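PDB 2YYS: proline iminopeptidase-related protein, which is of unknown function but, as an alpha/beta hydrolase related to proline iminopeptidases of the S33 family, probably acts as a peptidase. Local coordinates for residues 10-15 and 59-64; 27-32 and 95-100; 63-68 and 188-193; 120-125 and 219-224. One frame throughout, in Å; residues are numbered along the deposited sequence.

Contact 1: 10-15 and 59-64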
loop_
_atom_site.group_PDB
_atom_site.type_symbol
_atom_site.label_atom_id
_atom_site.label_comp_id
_atom_site.label_asym_id
_atom_site.label_seq_id
_atom_site.Cartn_x
_atom_site.Cartn_y
_atom_site.Cartn_z
ATOM N N VAL A 10 12.778 16.233 -1.476
ATOM C CA VAL A 10 11.394 16.545 -1.790
ATOM C C VAL A 10 10.915 17.805 -1.019
ATOM O O VAL A 10 9.761 18.192 -1.125
ATOM C CB VAL A 10 10.533 15.254 -1.551
ATOM C CG1 VAL A 10 9.164 15.526 -1.003
ATOM C CG2 VAL A 10 10.432 14.445 -2.841
ATOM N N GLY A 11 11.825 18.485 -0.312
ATOM C CA GLY A 11 11.495 19.673 0.464
ATOM C C GLY A 11 11.573 19.419 1.958
ATOM O O GLY A 11 12.567 19.740 2.609
ATOM N N GLU A 12 10.522 18.829 2.510
ATOM C CA GLU A 12 10.508 18.494 3.929
ATOM C C GLU A 12 11.279 17.204 4.247
ATOM O O GLU A 12 11.590 16.952 5.413
ATOM C CB GLU A 12 9.071 18.349 4.434
ATOM C CG GLU A 12 8.164 19.545 4.165
ATOM C CD GLU A 12 6.977 19.612 5.122
ATOM O OE1 GLU A 12 6.067 18.753 5.038
ATOM O OE2 GLU A 12 6.956 20.526 5.973
ATOM N N ALA A 13 11.582 16.397 3.228
ATOM C CA ALA A 13 12.163 15.063 3.428
ATOM C C ALA A 13 13.087 14.664 2.287
ATOM O O ALA A 13 13.010 15.237 1.211
ATOM C CB ALA A 13 11.046 14.034 3.550
ATOM N N GLU A 14 13.940 13.666 2.522
ATOM C CA GLU A 14 14.693 13.008 1.454
ATOM C C GLU A 14 14.264 11.563 1.399
ATOM O O GLU A 14 14.339 10.841 2.396
ATOM C CB GLU A 14 16.212 13.093 1.664
ATOM C CG GLU A 14 16.728 14.514 1.547
ATOM C CD GLU A 14 18.211 14.619 1.247
ATOM O OE1 GLU A 14 18.737 13.861 0.418
ATOM O OE2 GLU A 14 18.848 15.513 1.833
ATOM N N LEU A 15 13.812 11.156 0.220
ATOM C CA LEU A 15 13.252 9.833 0.000
ATOM C C LEU A 15 14.261 8.889 -0.649
ATOM O O LEU A 15 14.964 9.256 -1.580
ATOM C CB LEU A 15 12.011 9.938 -0.881
ATOM C CG LEU A 15 10.930 10.936 -0.459
ATOM C CD1 LEU A 15 9.802 10.943 -1.462
ATOM C CD2 LEU A 15 10.388 10.640 0.915
ATOM N N ASP A 59 10.585 4.641 -0.576
ATOM C CA ASP A 59 10.188 4.588 0.802
ATOM C C ASP A 59 9.710 5.983 1.180
ATOM O O ASP A 59 10.368 6.980 0.885
ATOM C CB ASP A 59 11.348 4.172 1.702
ATOM C CG ASP A 59 11.764 2.739 1.510
ATOM O OD1 ASP A 59 11.198 2.038 0.637
ATOM O OD2 ASP A 59 12.674 2.229 2.202
ATOM N N GLN A 60 8.583 6.032 1.866
ATOM C CA GLN A 60 7.923 7.268 2.219
ATOM C C GLN A 60 8.735 8.021 3.270
ATOM O O GLN A 60 9.711 7.501 3.840
ATOM C CB GLN A 60 6.486 6.992 2.678
ATOM C CG GLN A 60 5.551 6.626 1.507
ATOM C CD GLN A 60 4.439 5.650 1.886
ATOM O OE1 GLN A 60 3.931 5.693 3.004
ATOM N NE2 GLN A 60 4.064 4.769 0.955
ATOM N N ARG A 61 8.342 9.268 3.474
ATOM C CA ARG A 61 9.102 10.195 4.283
ATOM C C ARG A 61 9.356 9.591 5.658
ATOM O O ARG A 61 8.452 9.031 6.278
ATOM C CB ARG A 61 8.384 11.540 4.387
ATOM C CG ARG A 61 6.997 11.480 5.024
ATOM C CD ARG A 61 6.484 12.820 5.481
ATOM N NE ARG A 61 6.619 13.823 4.433
ATOM C CZ ARG A 61 6.566 15.143 4.615
ATOM N NH1 ARG A 61 6.697 15.961 3.575
ATOM N NH2 ARG A 61 6.363 15.654 5.824
ATOM N N GLY A 62 10.615 9.639 6.081
ATOM C CA GLY A 62 11.024 9.145 7.381
ATOM C C GLY A 62 10.982 7.644 7.564
ATOM O O GLY A 62 11.368 7.142 8.616
ATOM N N SER A 63 10.546 6.921 6.543
ATOM C CA SER A 63 10.245 5.503 6.673
ATOM C C SER A 63 11.285 4.632 5.989
ATOM O O SER A 63 11.830 5.002 4.943
ATOM C CB SER A 63 8.865 5.193 6.077
ATOM O OG SER A 63 7.902 6.157 6.473
ATOM N N GLY A 64 11.525 3.456 6.565
ATOM C CA GLY A 64 12.397 2.470 5.957
ATOM C C GLY A 64 13.767 3.064 5.704
ATOM O O GLY A 64 14.397 3.562 6.628
HETATM O O HOH W 1 12.827 11.110 4.595
#
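The hairpin turn leading into strand 14-20 comes up against a type II beta turn from Gln60 to Ser63, the two backbones approaching most closely at Ala13 and Arg61 with their CA atoms 5.8 Å apart. The 60-63 turn is closed by Ser63 N on Gln60 O, and Gly62 takes its third position with positive phi. Arg61 carries most of the contact. Its CG sits between the backbone N and the carbonyl carbon (chi1 60°), the crowded position, and the chain bends again at chi3, which brings the guanidinium round to Glu12. The grip is end-on: NH1 and NH2 of Arg61 each reach the single oxygen OE1 of Glu12, at 3.2 Å from either nitrogen. OE1 lies close to the guanidinium plane, whereas the carboxylate is turned 55° from that plane, so NH1 meets the anti lone pair and NH2 comes from above the carboxylate. Asp84 of helix 78-91 binds NE of the same guanidinium, and Leu75 O accepts from NH2; the second carboxylate probably helps to stabilise the buried charge. Nearer the backbone, Ala13 CB packs on Arg61 CB at 3.7 Å. Leu15 pushes its CD2 methyl against the peptide before Arg61, 3.6 Å from Arg61 N. A water bridges the backbones, donating to Glu14 O and accepting from Gly62 N at 3.0 Å. The arrangement joins the beta-hairpin of strands 3-9 and 14-20 to the loop after strand 54-58, a loop that starts with the Asp-Gln-Arg-Gly-Ser-Gly sequence familiar from proline iminopeptidases and related alpha/beta hydrolases.

Contact 2: 27-32 and 95-100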
loop_
_atom_site.group_PDB
_atom_site.type_symbol
_atom_site.label_atom_id
_atom_site.label_comp_id
_atom_site.label_asym_id
_atom_site.label_seq_id
_atom_site.Cartn_x
_atom_site.Cartn_y
_atom_site.Cartn_z
ATOM N N ALA A 27 5.060 5.415 -16.809
ATOM C CA ALA A 27 5.545 5.490 -15.443
ATOM C C ALA A 27 4.513 5.000 -14.425
ATOM O O ALA A 27 3.322 5.297 -14.549
ATOM C CB ALA A 27 5.944 6.901 -15.134
ATOM N N LEU A 28 4.993 4.247 -13.430
ATOM C CA LEU A 28 4.211 3.826 -12.267
ATOM C C LEU A 28 4.946 4.177 -11.003
ATOM O O LEU A 28 6.145 3.916 -10.904
ATOM C CB LEU A 28 4.000 2.308 -12.278
ATOM C CG LEU A 28 3.257 1.795 -13.497
ATOM C CD1 LEU A 28 3.323 0.291 -13.576
ATOM C CD2 LEU A 28 1.807 2.271 -13.446
ATOM N N PHE A 29 4.229 4.762 -10.044
ATOM C CA PHE A 29 4.754 5.024 -8.721
ATOM C C PHE A 29 4.182 4.008 -7.742
ATOM O O PHE A 29 2.988 3.693 -7.785
ATOM C CB PHE A 29 4.419 6.455 -8.301
ATOM C CG PHE A 29 5.313 7.475 -8.940
ATOM C CD1 PHE A 29 6.242 8.163 -8.200
ATOM C CD2 PHE A 29 5.263 7.692 -10.303
ATOM C CE1 PHE A 29 7.085 9.087 -8.799
ATOM C CE2 PHE A 29 6.107 8.612 -10.905
ATOM C CZ PHE A 29 7.020 9.297 -10.156
ATOM N N VAL A 30 5.037 3.492 -6.862
ATOM C CA VAL A 30 4.648 2.435 -5.936
ATOM C C VAL A 30 4.484 3.027 -4.553
ATOM O O VAL A 30 5.380 3.700 -4.047
ATOM C CB VAL A 30 5.668 1.296 -5.929
ATOM C CG1 VAL A 30 5.267 0.171 -4.956
ATOM C CG2 VAL A 30 5.791 0.736 -7.320
ATOM N N LEU A 31 3.313 2.799 -3.967
ATOM C CA LEU A 31 2.986 3.299 -2.640
ATOM C C LEU A 31 2.864 2.128 -1.653
ATOM O O LEU A 31 1.860 1.405 -1.646
ATOM C CB LEU A 31 1.697 4.125 -2.705
ATOM C CG LEU A 31 1.854 5.483 -3.405
ATOM C CD1 LEU A 31 0.499 6.089 -3.767
ATOM C CD2 LEU A 31 2.643 6.447 -2.525
ATOM N N HIS A 32 3.893 1.925 -0.833
ATOM C CA HIS A 32 3.867 0.862 0.175
ATOM C C HIS A 32 2.911 1.212 1.328
ATOM O O HIS A 32 2.417 2.343 1.446
ATOM C CB HIS A 32 5.269 0.590 0.735
ATOM C CG HIS A 32 5.779 1.700 1.592
ATOM N ND1 HIS A 32 6.739 2.590 1.164
ATOM C CD2 HIS A 32 5.424 2.098 2.832
ATOM C CE1 HIS A 32 6.961 3.476 2.114
ATOM N NE2 HIS A 32 6.176 3.202 3.139
ATOM N N GLU A 95 5.608 13.540 -15.828
ATOM C CA GLU A 95 4.416 14.393 -15.865
ATOM C C GLU A 95 3.148 13.636 -15.519
ATOM O O GLU A 95 2.349 14.093 -14.722
ATOM C CB GLU A 95 4.224 14.974 -17.251
ATOM C CG GLU A 95 5.027 16.222 -17.547
ATOM C CD GLU A 95 4.760 16.664 -18.966
ATOM O OE1 GLU A 95 3.692 17.278 -19.193
ATOM O OE2 GLU A 95 5.579 16.324 -19.850
ATOM N N ARG A 96 2.960 12.495 -16.162
ATOM C CA ARG A 96 1.800 11.641 -15.923
ATOM C C ARG A 96 2.295 10.255 -15.500
ATOM O O ARG A 96 3.363 9.819 -15.908
ATOM C CB ARG A 96 0.940 11.546 -17.188
ATOM C CG ARG A 96 0.222 12.865 -17.579
ATOM C CD ARG A 96 -0.478 12.831 -18.959
ATOM N NE ARG A 96 0.528 12.835 -20.015
ATOM C CZ ARG A 96 1.167 13.924 -20.462
ATOM N NH1 ARG A 96 0.883 15.125 -19.973
ATOM N NH2 ARG A 96 2.099 13.809 -21.405
ATOM N N PHE A 97 1.510 9.560 -14.692
ATOM C CA PHE A 97 1.919 8.267 -14.136
ATOM C C PHE A 97 0.720 7.516 -13.582
ATOM O O PHE A 97 -0.255 8.134 -13.199
ATOM C CB PHE A 97 2.934 8.491 -13.016
ATOM C CG PHE A 97 2.458 9.449 -11.969
ATOM C CD1 PHE A 97 1.678 9.007 -10.917
ATOM C CD2 PHE A 97 2.778 10.798 -12.045
ATOM C CE1 PHE A 97 1.227 9.883 -9.954
ATOM C CE2 PHE A 97 2.345 11.681 -11.081
ATOM C CZ PHE A 97 1.551 11.225 -10.039
ATOM N N GLY A 98 0.800 6.189 -13.553
ATOM C CA GLY A 98 -0.113 5.371 -12.765
ATOM C C GLY A 98 0.425 5.065 -11.378
ATOM O O GLY A 98 1.555 5.425 -11.025
ATOM N N LEU A 99 -0.403 4.394 -10.591
ATOM C CA LEU A 99 -0.071 4.055 -9.221
ATOM C C LEU A 99 -0.290 2.573 -8.953
ATOM O O LEU A 99 -1.266 1.989 -9.413
ATOM C CB LEU A 99 -0.943 4.858 -8.271
ATOM C CG LEU A 99 -0.773 6.374 -8.338
ATOM C CD1 LEU A 99 -1.987 7.072 -7.796
ATOM C CD2 LEU A 99 0.437 6.809 -7.561
ATOM N N LEU A 100 0.635 1.987 -8.201
ATOM C CA LEU A 100 0.473 0.682 -7.576
ATOM C C LEU A 100 0.550 0.903 -6.080
ATOM O O LEU A 100 1.536 1.458 -5.600
ATOM C CB LEU A 100 1.589 -0.269 -7.994
ATOM C CG LEU A 100 1.896 -0.426 -9.475
ATOM C CD1 LEU A 100 3.082 -1.372 -9.647
ATOM C CD2 LEU A 100 0.700 -0.945 -10.247
HETATM O O HOH W 2 3.701 7.900 -17.794
#
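Phe29 and Phe97 meet beside two neighbouring parallel strands, 27-31 and 97-102, with the edge of the Phe29 ring directed at the face of Phe97. The ring centroids are 4.8 Å apart and the planes are inclined at 53°, an edge-to-face pair well short of perpendicular. Different first torsions bring the rings together: Phe29 CG lies anti to the carbonyl carbon (chi1 -78°), while Phe97 CG takes the crowded place between backbone N and carbonyl carbon (chi1 53°). Phe29 CD2 consequently reaches Phe97 CB at 3.7 Å. Leu88 and Ala89 of helix 78-91 cover Phe29, and Ala89 also touches Phe97. Further along this face, Leu31 CD1 meets Leu99 CD2 at 3.9 Å, the side chains crossing obliquely. On the face bearing Leu28, Val30 and Leu100, Val30 CG2 touches Leu100 CD1 at 4.1 Å. There the CD2 methyl of Leu28 lies over the backbone of Gly98, 3.7 Å from Gly98 CA, so close that a beta carbon on Gly98 would collide with it. Four backbone bonds alternate between the strands, from Gly98 N to Ala27 O, Phe29 N to Gly98 O, Leu100 N to Phe29 O and Leu31 N to Leu100 O; the last is the shortest at 2.8 Å. Where the strands begin, a water bridges Ala27 N and Arg96 O. Strand 27-31 lies between 54-58 and 97-102, and the connection from 54-58 through helix 78-91 passes over it to reach 97-102, as befits the parallel central sheet, flanked by helices, of the alpha/beta hydrolase fold.

Contact 3: 63-68 and 188-193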
loop_
_atom_site.group_PDB
_atom_site.type_symbol
_atom_site.label_atom_id
_atom_site.label_comp_id
_atom_site.label_asym_id
_atom_site.label_seq_id
_atom_site.Cartn_x
_atom_site.Cartn_y
_atom_site.Cartn_z
ATOM N N SER A 63 10.546 6.921 6.543
ATOM C CA SER A 63 10.245 5.503 6.673
ATOM C C SER A 63 11.285 4.632 5.989
ATOM O O SER A 63 11.830 5.002 4.943
ATOM C CB SER A 63 8.865 5.193 6.077
ATOM O OG SER A 63 7.902 6.157 6.473
ATOM N N GLY A 64 11.525 3.456 6.565
ATOM C CA GLY A 64 12.397 2.470 5.957
ATOM C C GLY A 64 13.767 3.064 5.704
ATOM O O GLY A 64 14.397 3.562 6.628
ATOM N N ARG A 65 14.184 3.053 4.443
ATOM C CA ARG A 65 15.524 3.464 4.043
ATOM C C ARG A 65 15.648 4.955 3.806
ATOM O O ARG A 65 16.743 5.443 3.540
ATOM C CB ARG A 65 15.945 2.712 2.785
ATOM C CG ARG A 65 15.998 1.220 2.982
ATOM C CD ARG A 65 15.978 0.427 1.690
ATOM N NE ARG A 65 14.656 0.444 1.085
ATOM C CZ ARG A 65 14.288 -0.274 0.040
ATOM N NH1 ARG A 65 15.145 -1.095 -0.552
ATOM N NH2 ARG A 65 13.055 -0.152 -0.437
ATOM N N SER A 66 14.535 5.676 3.895
ATOM C CA SER A 66 14.540 7.125 3.757
ATOM C C SER A 66 15.108 7.824 4.978
ATOM O O SER A 66 15.123 7.288 6.084
ATOM C CB SER A 66 13.127 7.660 3.482
ATOM O OG SER A 66 12.667 7.192 2.228
ATOM N N LEU A 67 15.538 9.055 4.753
ATOM C CA LEU A 67 16.261 9.820 5.743
ATOM C C LEU A 67 15.367 10.182 6.941
ATOM O O LEU A 67 14.216 10.639 6.799
ATOM C CB LEU A 67 16.871 11.066 5.084
ATOM C CG LEU A 67 17.853 11.920 5.898
ATOM C CD1 LEU A 67 19.023 11.096 6.422
ATOM C CD2 LEU A 67 18.384 13.077 5.050
ATOM N N GLU A 68 15.924 9.954 8.123
ATOM C CA GLU A 68 15.228 10.151 9.381
ATOM C C GLU A 68 14.771 11.604 9.474
ATOM O O GLU A 68 15.533 12.520 9.181
ATOM C CB GLU A 68 16.163 9.790 10.543
ATOM C CG GLU A 68 15.467 9.567 11.884
ATOM C CD GLU A 68 16.384 8.963 12.956
ATOM O OE1 GLU A 68 17.316 8.183 12.630
ATOM O OE2 GLU A 68 16.169 9.266 14.146
ATOM N N ALA A 188 16.760 -8.036 3.986
ATOM C CA ALA A 188 17.018 -6.681 3.492
ATOM C C ALA A 188 17.844 -5.867 4.482
ATOM O O ALA A 188 18.539 -4.941 4.099
ATOM C CB ALA A 188 15.698 -5.960 3.213
ATOM N N GLY A 189 17.730 -6.193 5.762
ATOM C CA GLY A 189 18.490 -5.508 6.798
ATOM C C GLY A 189 18.132 -4.033 6.898
ATOM O O GLY A 189 19.006 -3.189 7.073
ATOM N N ILE A 190 16.847 -3.721 6.735
ATOM C CA ILE A 190 16.387 -2.351 6.825
ATOM C C ILE A 190 15.958 -2.116 8.256
ATOM O O ILE A 190 15.173 -2.879 8.788
ATOM C CB ILE A 190 15.214 -2.105 5.864
ATOM C CG1 ILE A 190 15.691 -2.216 4.414
ATOM C CG2 ILE A 190 14.610 -0.720 6.112
ATOM C CD1 ILE A 190 14.578 -2.461 3.420
ATOM N N LEU A 191 16.503 -1.072 8.877
ATOM C CA LEU A 191 16.041 -0.610 10.181
ATOM C C LEU A 191 15.169 0.622 9.953
ATOM O O LEU A 191 15.678 1.724 9.767
ATOM C CB LEU A 191 17.227 -0.286 11.102
ATOM C CG LEU A 191 16.904 0.255 12.520
ATOM C CD1 LEU A 191 16.187 -0.811 13.380
ATOM C CD2 LEU A 191 18.156 0.767 13.242
ATOM N N GLY A 192 13.856 0.421 9.939
ATOM C CA GLY A 192 12.918 1.511 9.773
ATOM C C GLY A 192 12.681 2.264 11.066
ATOM O O GLY A 192 12.473 1.660 12.106
ATOM N N SER A 193 12.716 3.587 11.006
ATOM C CA SER A 193 12.327 4.389 12.157
ATOM C C SER A 193 10.898 4.055 12.621
ATOM O O SER A 193 10.008 3.767 11.811
ATOM C CB SER A 193 12.431 5.875 11.825
ATOM O OG SER A 193 11.969 6.663 12.904
HETATM O O HOH W 3 10.034 3.141 9.148
HETATM O O HOH W 4 13.284 5.168 8.557
#
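Two surface loops, one of residues 63-68 after strand 54-58 and the other of residues 188-193 between helices 175-187 and 195-202, meet with a close-packed apolar part at Ile190 and a watery one at Ser193. In the tight part Ile190 lies obliquely across the aliphatic stem of Arg65. With CG1 anti to the carbonyl carbon (chi1 -67°), Ile190 sends CD1 to within 3.6 Å of Arg65 CD and over one face of the guanidinium, while its other branch, CG2, touches Gly64 CA at 3.9 Å. Arg65 bends at chi3, and its NE is paired with Asp59; Tyr40 of helix 40-46 touches both Arg65 and Ile190. Gly64, at the second position of a type II' turn from Ser63 to Ser66, has positive phi and stands directly opposite Gly192, their CA atoms 4.0 Å apart.

Beyond the glycines direct contact gives way to solvent. One water accepts from Gly64 N and donates to Ser193 O at 2.7 Å; a second donates to Gly64 O and accepts from Ser193 N at 3.0 Å. The Ser193 side chain caps Ala195 N at the start of the next helix. No direct hydrogen bond crosses between the segments. Because Arg65 is paired with Asp59 of its own loop, its charge is probably largely balanced there, and the link to 188-193 is made by apolar contact and bridging water.

Contact 4: 120-125 and 219-224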
loop_
_atom_site.group_PDB
_atom_site.type_symbol
_atom_site.label_atom_id
_atom_site.label_comp_id
_atom_site.label_asym_id
_atom_site.label_seq_id
_atom_site.Cartn_x
_atom_site.Cartn_y
_atom_site.Cartn_z
ATOM N N GLU A 120 -2.977 8.754 -13.644
ATOM C CA GLU A 120 -3.777 8.244 -14.757
ATOM C C GLU A 120 -4.584 6.990 -14.414
ATOM O O GLU A 120 -5.488 6.609 -15.155
ATOM C CB GLU A 120 -2.860 7.944 -15.934
ATOM C CG GLU A 120 -2.127 9.171 -16.457
ATOM C CD GLU A 120 -1.305 8.864 -17.701
ATOM O OE1 GLU A 120 -0.381 8.033 -17.604
ATOM O OE2 GLU A 120 -1.587 9.445 -18.775
ATOM N N GLY A 121 -4.260 6.366 -13.288
ATOM C CA GLY A 121 -4.943 5.161 -12.850
ATOM C C GLY A 121 -4.246 4.503 -11.669
ATOM O O GLY A 121 -3.212 4.979 -11.204
ATOM N N ALA A 122 -4.802 3.403 -11.174
ATOM C CA ALA A 122 -4.189 2.710 -10.050
ATOM C C ALA A 122 -4.607 1.262 -9.938
ATOM O O ALA A 122 -5.696 0.876 -10.361
ATOM C CB ALA A 122 -4.474 3.444 -8.730
ATOM N N ILE A 123 -3.704 0.466 -9.386
ATOM C CA ILE A 123 -4.001 -0.873 -8.937
ATOM C C ILE A 123 -3.801 -0.855 -7.428
ATOM O O ILE A 123 -2.707 -0.539 -6.936
ATOM C CB ILE A 123 -3.081 -1.908 -9.630
ATOM C CG1 ILE A 123 -3.304 -1.856 -11.143
ATOM C CG2 ILE A 123 -3.372 -3.302 -9.103
ATOM C CD1 ILE A 123 -2.334 -2.699 -11.986
ATOM N N LEU A 124 -4.881 -1.140 -6.709
ATOM C CA LEU A 124 -4.884 -1.229 -5.259
ATOM C C LEU A 124 -4.789 -2.692 -4.826
ATOM O O LEU A 124 -5.713 -3.487 -5.036
ATOM C CB LEU A 124 -6.160 -0.603 -4.701
ATOM C CG LEU A 124 -6.591 0.752 -5.280
ATOM C CD1 LEU A 124 -7.900 1.245 -4.625
ATOM C CD2 LEU A 124 -5.504 1.783 -5.102
ATOM N N LEU A 125 -3.655 -3.044 -4.236
ATOM C CA LEU A 125 -3.447 -4.372 -3.691
ATOM C C LEU A 125 -3.777 -4.355 -2.218
ATOM O O LEU A 125 -3.194 -3.581 -1.457
ATOM C CB LEU A 125 -1.998 -4.807 -3.888
ATOM C CG LEU A 125 -1.415 -4.627 -5.289
ATOM C CD1 LEU A 125 0.069 -4.949 -5.276
ATOM C CD2 LEU A 125 -2.128 -5.488 -6.298
ATOM N N ARG A 219 -11.217 7.140 -14.280
ATOM C CA ARG A 219 -9.945 6.521 -14.636
ATOM C C ARG A 219 -9.927 5.045 -14.248
ATOM O O ARG A 219 -10.612 4.633 -13.324
ATOM C CB ARG A 219 -8.774 7.246 -13.960
ATOM C CG ARG A 219 -8.418 8.601 -14.582
ATOM C CD ARG A 219 -7.588 9.484 -13.664
ATOM N NE ARG A 219 -8.363 9.856 -12.488
ATOM C CZ ARG A 219 -8.016 10.752 -11.581
ATOM N NH1 ARG A 219 -8.846 10.994 -10.577
ATOM N NH2 ARG A 219 -6.858 11.406 -11.651
ATOM N N PRO A 220 -9.142 4.256 -14.965
ATOM C CA PRO A 220 -8.992 2.826 -14.672
ATOM C C PRO A 220 -8.422 2.543 -13.280
ATOM O O PRO A 220 -7.364 3.044 -12.921
ATOM C CB PRO A 220 -8.029 2.331 -15.756
ATOM C CG PRO A 220 -7.552 3.511 -16.483
ATOM C CD PRO A 220 -8.369 4.675 -16.144
ATOM N N LEU A 221 -9.144 1.718 -12.534
ATOM C CA LEU A 221 -8.840 1.383 -11.155
ATOM C C LEU A 221 -9.169 -0.103 -10.974
ATOM O O LEU A 221 -10.218 -0.565 -11.428
ATOM C CB LEU A 221 -9.706 2.256 -10.244
ATOM C CG LEU A 221 -9.260 2.698 -8.852
ATOM C CD1 LEU A 221 -7.903 3.294 -8.856
ATOM C CD2 LEU A 221 -10.239 3.734 -8.319
ATOM N N TYR A 222 -8.282 -0.845 -10.321
ATOM C CA TYR A 222 -8.471 -2.275 -10.094
ATOM C C TYR A 222 -8.151 -2.590 -8.640
ATOM O O TYR A 222 -7.227 -2.018 -8.066
ATOM C CB TYR A 222 -7.519 -3.086 -10.983
ATOM C CG TYR A 222 -8.177 -3.980 -12.008
ATOM C CD1 TYR A 222 -8.806 -3.427 -13.120
ATOM C CD2 TYR A 222 -8.153 -5.381 -11.880
ATOM C CE1 TYR A 222 -9.407 -4.235 -14.086
ATOM C CE2 TYR A 222 -8.759 -6.212 -12.843
ATOM C CZ TYR A 222 -9.387 -5.627 -13.950
ATOM O OH TYR A 222 -9.993 -6.403 -14.930
ATOM N N VAL A 223 -8.901 -3.517 -8.067
ATOM C CA VAL A 223 -8.659 -3.996 -6.726
ATOM C C VAL A 223 -8.307 -5.479 -6.805
ATOM O O VAL A 223 -9.043 -6.268 -7.390
ATOM C CB VAL A 223 -9.883 -3.800 -5.814
ATOM C CG1 VAL A 223 -9.625 -4.394 -4.446
ATOM C CG2 VAL A 223 -10.242 -2.310 -5.696
ATOM N N LEU A 224 -7.163 -5.825 -6.228
ATOM C CA LEU A 224 -6.702 -7.205 -6.091
ATOM C C LEU A 224 -6.490 -7.465 -4.621
ATOM O O LEU A 224 -5.812 -6.691 -3.949
ATOM C CB LEU A 224 -5.357 -7.414 -6.788
ATOM C CG LEU A 224 -5.300 -7.804 -8.255
ATOM C CD1 LEU A 224 -5.951 -6.769 -9.117
ATOM C CD2 LEU A 224 -3.842 -7.996 -8.674
#
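Strands 119-125 and 221-226 are parallel neighbours in the central sheet of the alpha/beta hydrolase fold, running within 10° of each other. Four backbone bonds join them in alternation: Ala122 N to Pro220 O, Tyr222 N to Ala122 O, Leu124 N to Tyr222 O and Leu224 N to Leu124 O. The third is the shortest, 2.8 Å from Leu124 N to Tyr222 O, and lies nearly along the carbonyl axis.

On the face of Ala122, Leu124, Leu221 and Val223, Leu221 swings its CD1 methyl across to Ala122 CB. The distance of 3.4 Å between Leu221 CD1 and Ala122 CB is tight for two carbons, and Leu113 of helix 105-115 touches both residues. The 93 residues between the two segments contain helices but no strand, so the chain makes a long helical excursion before re-entering the sheet beside the strand it left. On the other face Leu125 and Leu224 lie side by side and point the same way, Leu125 CD2 resting 3.8 Å from Leu224 CB. Ile123 reaches with CG2 to Leu224 CD1 at 4.3 Å. Tyr222 carries its ring away from strand 119-125 and against Glu271 and Ala272 near the end of helix 262-274, which also covers Ile123.

At the start of the pair Arg219 lays CB and CG against Glu120 O, each at 3.6 Å from that oxygen. Its chain bends at chi3, and the guanidinium is held by Glu217 at NE, Leu113 O at NH1 and Ala119 O at NH2.

Contacts 2 and 4 belong to the buried core of one sheet. Strands 97-102 and 119-125 lie side by side between their outer partners, joined by bonds such as Leu99 O to Ile123 N, so the two contacts form a continuous run of four parallel strands. Regular backbone bonding and apolar side chains dominate there. Contacts 1 and 3 share Ser63 and Gly64 in the loop after strand 54-58; contact 1, largely buried, has the Glu12-Arg61 salt bridge, whereas superficial contact 3 combines apolar contact with water bridges. The Asp59-Arg65 salt bridge ties these two together, and Gln60 bonds to His32 O, linking contact 1 to contact 2. Contacts 3 and 4 lie on opposite sides of the chain's centre.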